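PDB 5DLK: TqaA from Penicillium aethiopicum, which probably closes a nonribosomal peptide into a ring through its terminal condensation-like domain, the part present here, which binds the phosphopantetheine arm. Local coordinates for residues F159-C164 with E168-T173. Residues are numbered along the deposited sequence; the frame is centred on the assembly and turned at random.
Sequences FTLVSC and EHVVLT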
loop_
_atom_site.group_PDB
_atom_site.type_symbol
_atom_site.label_atom_id
_atom_site.label_comp_id
_atom_site.label_asym_id
_atom_site.label_seq_id
_atom_site.Cartn_x
_atom_site.Cartn_y
_atom_site.Cartn_z
ATOM N N PHE A 159 11.898 0.824 16.390
ATOM C CA PHE A 159 12.839 -0.261 16.142
ATOM C C PHE A 159 13.067 -1.090 17.388
ATOM O O PHE A 159 13.049 -0.561 18.502
ATOM C CB PHE A 159 14.195 0.285 15.675
ATOM C CG PHE A 159 14.130 1.113 14.429
ATOM C CD1 PHE A 159 13.776 2.446 14.482
ATOM C CD2 PHE A 159 14.442 0.546 13.206
ATOM C CE1 PHE A 159 13.721 3.227 13.313
ATOM C CE2 PHE A 159 14.388 1.311 12.029
ATOM C CZ PHE A 159 14.029 2.650 12.090
ATOM N N THR A 160 13.270 -2.386 17.176
ATOM C CA THR A 160 13.520 -3.335 18.264
ATOM C C THR A 160 14.743 -4.152 17.889
ATOM O O THR A 160 14.912 -4.538 16.743
ATOM C CB THR A 160 12.313 -4.276 18.520
ATOM O OG1 THR A 160 11.142 -3.505 18.819
ATOM C CG2 THR A 160 12.589 -5.199 19.704
ATOM N N LEU A 161 15.600 -4.422 18.868
ATOM C CA LEU A 161 16.806 -5.201 18.634
ATOM C C LEU A 161 16.882 -6.266 19.714
ATOM O O LEU A 161 16.998 -5.930 20.892
ATOM C CB LEU A 161 18.036 -4.289 18.676
ATOM C CG LEU A 161 19.365 -4.809 18.152
ATOM C CD1 LEU A 161 19.178 -5.359 16.752
ATOM C CD2 LEU A 161 20.373 -3.667 18.143
ATOM N N VAL A 162 16.759 -7.531 19.318
ATOM C CA VAL A 162 16.685 -8.635 20.279
ATOM C C VAL A 162 17.893 -9.544 20.085
ATOM O O VAL A 162 18.087 -10.101 19.008
ATOM C CB VAL A 162 15.367 -9.428 20.127
ATOM C CG1 VAL A 162 15.301 -10.572 21.115
ATOM C CG2 VAL A 162 14.173 -8.505 20.338
ATOM N N SER A 163 18.705 -9.697 21.135
ATOM C CA SER A 163 20.012 -10.339 21.005
ATOM C C SER A 163 20.180 -11.585 21.871
ATOM O O SER A 163 19.737 -11.618 23.013
ATOM C CB SER A 163 21.130 -9.354 21.389
ATOM O OG SER A 163 21.128 -8.221 20.547
ATOM N N CYS A 164 20.834 -12.596 21.315
ATOM C CA CYS A 164 21.374 -13.692 22.115
ATOM C C CYS A 164 22.656 -13.219 22.798
ATOM O O CYS A 164 23.354 -12.357 22.263
ATOM C CB CYS A 164 21.670 -14.910 21.246
ATOM S SG CYS A 164 20.239 -15.633 20.436
ATOM N N GLU A 168 25.789 -12.638 18.375
ATOM C CA GLU A 168 26.083 -13.224 17.069
ATOM C C GLU A 168 24.829 -13.871 16.467
ATOM O O GLU A 168 24.875 -14.502 15.408
ATOM C CB GLU A 168 27.223 -14.235 17.187
ATOM C CG GLU A 168 28.470 -13.621 17.821
ATOM C CD GLU A 168 29.681 -14.545 17.816
ATOM O OE1 GLU A 168 29.496 -15.783 17.821
ATOM O OE2 GLU A 168 30.821 -14.021 17.808
ATOM N N HIS A 169 23.718 -13.715 17.179
ATOM C CA HIS A 169 22.384 -14.073 16.697
ATOM C C HIS A 169 21.443 -12.998 17.222
ATOM O O HIS A 169 21.196 -12.901 18.427
ATOM C CB HIS A 169 21.962 -15.464 17.166
ATOM C CG HIS A 169 20.585 -15.867 16.726
ATOM N ND1 HIS A 169 20.063 -17.117 16.981
ATOM C CD2 HIS A 169 19.621 -15.187 16.059
ATOM C CE1 HIS A 169 18.837 -17.189 16.491
ATOM N NE2 HIS A 169 18.544 -16.030 15.929
ATOM N N VAL A 170 20.934 -12.181 16.308
ATOM C CA VAL A 170 20.224 -10.966 16.668
ATOM C C VAL A 170 19.025 -10.797 15.716
ATOM O O VAL A 170 19.127 -11.154 14.554
ATOM C CB VAL A 170 21.183 -9.758 16.584
ATOM C CG1 VAL A 170 20.458 -8.479 16.318
ATOM C CG2 VAL A 170 22.052 -9.656 17.846
ATOM N N VAL A 171 17.893 -10.307 16.215
ATOM C CA VAL A 171 16.785 -9.932 15.318
ATOM C C VAL A 171 16.544 -8.434 15.426
ATOM O O VAL A 171 16.375 -7.906 16.520
ATOM C CB VAL A 171 15.476 -10.700 15.632
ATOM C CG1 VAL A 171 14.319 -10.212 14.712
ATOM C CG2 VAL A 171 15.681 -12.200 15.460
ATOM N N LEU A 172 16.548 -7.759 14.277
ATOM C CA LEU A 172 16.215 -6.346 14.209
ATOM C C LEU A 172 14.818 -6.239 13.630
ATOM O O LEU A 172 14.565 -6.845 12.596
ATOM C CB LEU A 172 17.207 -5.599 13.327
ATOM C CG LEU A 172 16.819 -4.192 12.868
ATOM C CD1 LEU A 172 16.875 -3.213 14.018
ATOM C CD2 LEU A 172 17.725 -3.767 11.730
ATOM N N THR A 173 13.910 -5.517 14.291
ATOM C CA THR A 173 12.596 -5.286 13.677
ATOM C C THR A 173 12.289 -3.802 13.481
ATOM O O THR A 173 12.723 -2.924 14.241
ATOM C CB THR A 173 11.449 -5.949 14.483
ATOM O OG1 THR A 173 11.049 -5.116 15.575
ATOM C CG2 THR A 173 11.882 -7.331 15.014
HETATM O O HOH W 1 10.252 -2.600 16.380
#
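Thr160 and Thr173 form a hydrogen-bonded antiparallel pair: Thr160 N donates a hydrogen bond to Thr173 O (3.0 Å) and Thr173 N donates one to Thr160 O. Val162 and Val171 repeat the paired bonds two residues on, at 2.8 Å from Val162 N to Val171 O, and both of their N-H groups lie in the partner's carbonyl plane. Near the turn one hydrogen bond links the segments: Cys164 N meets His169 O almost head-on, with a C=O...N angle of 175°. CA-H...O contacts fill in between, such as Leu172 CA to Thr160 O.

On one face the two threonine side chains stand alongside each other, and one water joins Thr160 OG1 (2.7 Å) to Thr173 OG1 (2.8 Å). Thr160 OG1 is also hydrogen-bonded to Arg122 NE, so the bridge continues to the neighbouring edge strand. Past Val162 and Val171 on this face, Cys164 SG approaches the His169 ring obliquely in a sulfur-aromatic contact, 4.1 Å from its centroid.

The other face is largely apolar. Leu161, with CG anti to the backbone N (chi1 -166°), slants its CD1 across Val170 CG1 in a tight 3.4 Å contact and also reaches Leu172 CB. Ser163 OG rests against Val170 CG2 at 3.2 Å. Leu161 and Ser163 also touch Met81 of helix 81-94, which packs on this face, while Val162 meets helix 132-144 on the threonine face.

The arrangement is an antiparallel beta hairpin with a short connection, set within the mixed five-stranded sheet of the N-terminal lobe of a condensation-domain fold of the CoA-dependent acyltransferase superfamily.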